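Local structure of rhizobiales Sp. Pch2 (Marine metagenome, 6PB3) at the interface of chains A and B. The protein is a Trip13-like AAA+ ATPase that regulates bacterial cGAS-like enzymes in bacteriophage immunity, probably by remodelling their HORMA domain partners. Numbering follows the deposited sequence. Chains: chain A/B, Rhizobiales Sp. Pch2.

The interface of chains A and B. Residues chain A 38, 219-220; chain B 274, 277-278, 281, 301.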
ATOM      1  N   ARG A  38      27.590 -24.693   2.812  1.00 56.52           N
ATOM      2  CA  ARG A  38      26.702 -24.664   3.973  1.00 58.73           C
ATOM      3  C   ARG A  38      25.537 -25.632   3.799  1.00 53.31           C
ATOM      4  O   ARG A  38      25.213 -26.402   4.710  1.00 53.29           O
ATOM      5  CB  ARG A  38      26.183 -23.249   4.220  1.00 55.22           C
ATOM      6  CG  ARG A  38      27.247 -22.260   4.600  1.00 58.19           C
ATOM      7  CD  ARG A  38      26.634 -20.861   4.796  1.00 56.66           C
ATOM      8  NE  ARG A  38      27.687 -19.864   4.938  1.00 64.21           N
ATOM      9  CZ  ARG A  38      27.490 -18.550   4.937  1.00 78.50           C
ATOM     10  NH1 ARG A  38      26.271 -18.048   4.803  1.00 81.45           N
ATOM     11  NH2 ARG A  38      28.521 -17.735   5.075  1.00 85.38           N
ATOM     12  N   GLU A 219      18.700 -24.344   9.565  1.00 46.75           N
ATOM     13  CA  GLU A 219      19.488 -23.280   8.976  1.00 46.35           C
ATOM     14  C   GLU A 219      18.675 -22.613   7.890  1.00 43.85           C
ATOM     15  O   GLU A 219      17.927 -23.272   7.164  1.00 48.01           O
ATOM     16  CB  GLU A 219      20.819 -23.799   8.391  1.00 48.99           C
ATOM     17  CG  GLU A 219      21.737 -22.670   7.943  1.00 49.67           C
ATOM     18  CD  GLU A 219      23.041 -23.143   7.354  1.00 51.95           C
ATOM     19  OE1 GLU A 219      23.233 -24.357   7.192  1.00 57.01           O
ATOM     20  OE2 GLU A 219      23.883 -22.284   7.035  1.00 53.54           O
ATOM     21  N   ILE A 220      18.829 -21.297   7.796  1.00 46.69           N
ATOM     22  CA  ILE A 220      18.321 -20.499   6.695  1.00 45.31           C
ATOM     23  C   ILE A 220      19.526 -20.007   5.907  1.00 53.51           C
ATOM     24  O   ILE A 220      20.447 -19.417   6.484  1.00 50.67           O
ATOM     25  CB  ILE A 220      17.476 -19.321   7.204  1.00 43.41           C
ATOM     26  CG1 ILE A 220      16.323 -19.824   8.106  1.00 47.73           C
ATOM     27  CG2 ILE A 220      16.977 -18.485   6.015  1.00 50.58           C
ATOM     28  CD1 ILE A 220      15.498 -18.679   8.781  1.00 52.60           C
TER
ATOM     29  N   ARG B 274      21.209 -18.489  11.084  1.00 48.52           N
ATOM     30  CA  ARG B 274      22.108 -18.220   9.960  1.00 52.24           C
ATOM     31  C   ARG B 274      23.558 -18.128  10.402  1.00 57.81           C
ATOM     32  O   ARG B 274      24.373 -18.951   9.973  1.00 51.61           O
ATOM     33  CB  ARG B 274      21.690 -16.937   9.218  1.00 52.27           C
ATOM     34  CG  ARG B 274      20.245 -16.953   8.693  1.00 53.19           C
ATOM     35  CD  ARG B 274      19.775 -15.575   8.208  1.00 54.78           C
ATOM     36  NE  ARG B 274      20.551 -15.077   7.067  1.00 61.07           N
ATOM     37  CZ  ARG B 274      20.715 -13.786   6.785  1.00 63.28           C
ATOM     38  NH1 ARG B 274      20.166 -12.855   7.568  1.00 66.05           N
ATOM     39  NH2 ARG B 274      21.431 -13.420   5.723  1.00 66.53           N
ATOM     40  N   PRO B 277      25.179 -21.392  12.620  1.00 66.42           N
ATOM     41  CA  PRO B 277      25.481 -22.542  11.761  1.00 56.30           C
ATOM     42  C   PRO B 277      26.606 -22.273  10.783  1.00 61.95           C
ATOM     43  O   PRO B 277      27.474 -23.137  10.611  1.00 58.62           O
ATOM     44  CB  PRO B 277      24.145 -22.793  11.038  1.00 57.75           C
ATOM     45  CG  PRO B 277      23.108 -22.269  11.890  1.00 55.87           C
ATOM     46  CD  PRO B 277      23.742 -21.056  12.577  1.00 62.38           C
ATOM     47  N   SER B 278      26.614 -21.095  10.136  1.00 51.02           N
ATOM     48  CA  SER B 278      27.631 -20.806   9.128  1.00 55.38           C
ATOM     49  C   SER B 278      29.020 -20.833   9.741  1.00 50.22           C
ATOM     50  O   SER B 278      29.980 -21.274   9.105  1.00 55.34           O
ATOM     51  CB  SER B 278      27.376 -19.441   8.474  1.00 61.47           C
ATOM     52  OG  SER B 278      26.116 -19.400   7.812  1.00 62.62           O
ATOM     53  N   LEU B 281      29.763 -24.670  10.593  1.00 58.91           N
ATOM     54  CA  LEU B 281      29.931 -25.495   9.401  1.00 59.12           C
ATOM     55  C   LEU B 281      31.167 -25.092   8.614  1.00 55.74           C
ATOM     56  O   LEU B 281      31.758 -25.924   7.913  1.00 66.94           O
ATOM     57  CB  LEU B 281      28.687 -25.402   8.520  1.00 60.65           C
ATOM     58  CG  LEU B 281      27.411 -25.936   9.166  1.00 68.63           C
ATOM     59  CD1 LEU B 281      26.268 -25.871   8.175  1.00 84.98           C
ATOM     60  CD2 LEU B 281      27.629 -27.350   9.650  1.00 65.53           C
HETATM   61  N   MSE B 301      27.318 -11.143   5.674  1.00 59.39           N
HETATM   62  CA  MSE B 301      25.949 -11.563   5.831  1.00 59.25           C
HETATM   63  C   MSE B 301      25.067 -10.345   6.133  1.00 77.80           C
HETATM   64  O   MSE B 301      25.361  -9.567   7.045  1.00 75.64           O
HETATM   65  CB  MSE B 301      25.873 -12.616   6.941  1.00 57.80           C
HETATM   66  CG  MSE B 301      24.489 -13.129   7.246  1.00 68.68           C
HETATM   67 SE   MSE B 301      24.598 -14.402   8.737  1.00 83.48          SE
HETATM   68  CE  MSE B 301      25.491 -15.879   7.752  1.00 70.53           C
TER
HETATM   69  O   HOH W   1      29.881 -21.481   6.467  1.00 58.33           O
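A:Arg38 lays its guanidinium over B:Ser278, at a seam between neighbouring subunits of the AAA+ ATPase hexamer. One face of the flat group looks down on the serine hydroxyl, whose OG stands 3.0 Å from the guanidinium plane, displaced toward the rim. The arginine, on helix 33-47, gets there with a chain extended from CG to NE, bringing CD, NE, CZ and NH1 past the hydroxyl in turn. B:Ser278 OG is already engaged within its own helix, 268-283, where it donates to B:Arg274 O at 2.8 Å from above the carbonyl plane. That bond probably helps hold OG where it is, anti to the carbonyl carbon (chi1 -61°), under the arginine's face. Water 1 links the two sides, 3.1 Å from A:Arg38 NE and 2.6 Å from B:Ser278 O, a backbone carbonyl. At the NH1 end of the guanidinium, the selenomethionine B:Met301 brings up its methyl CE, while its selenium sits over the centre of the B:Arg274 guanidinium.

Strand 219-223 of chain A faces the same helix of chain B, at B:Arg274, B:Pro277 and B:Leu281. A:Glu219 reaches out with CG anti to its backbone nitrogen (chi1 -172°) and runs antiparallel alongside B:Pro277, CD lying 3.9 Å from the ring carbon CB. Of its carboxylate oxygens, OE1 comes 3.5 Å from B:Leu281 CD1, a methyl that also nears the backbone carbonyl of A:Arg38, while OE2 turns toward B:Ser278 OG and B:Pro277 CB. Next on the strand, A:Ile220 meets the aliphatic base of B:Arg274, with CG of the arginine 3.3 Å from the isoleucine carbonyl O and also against the branched CB.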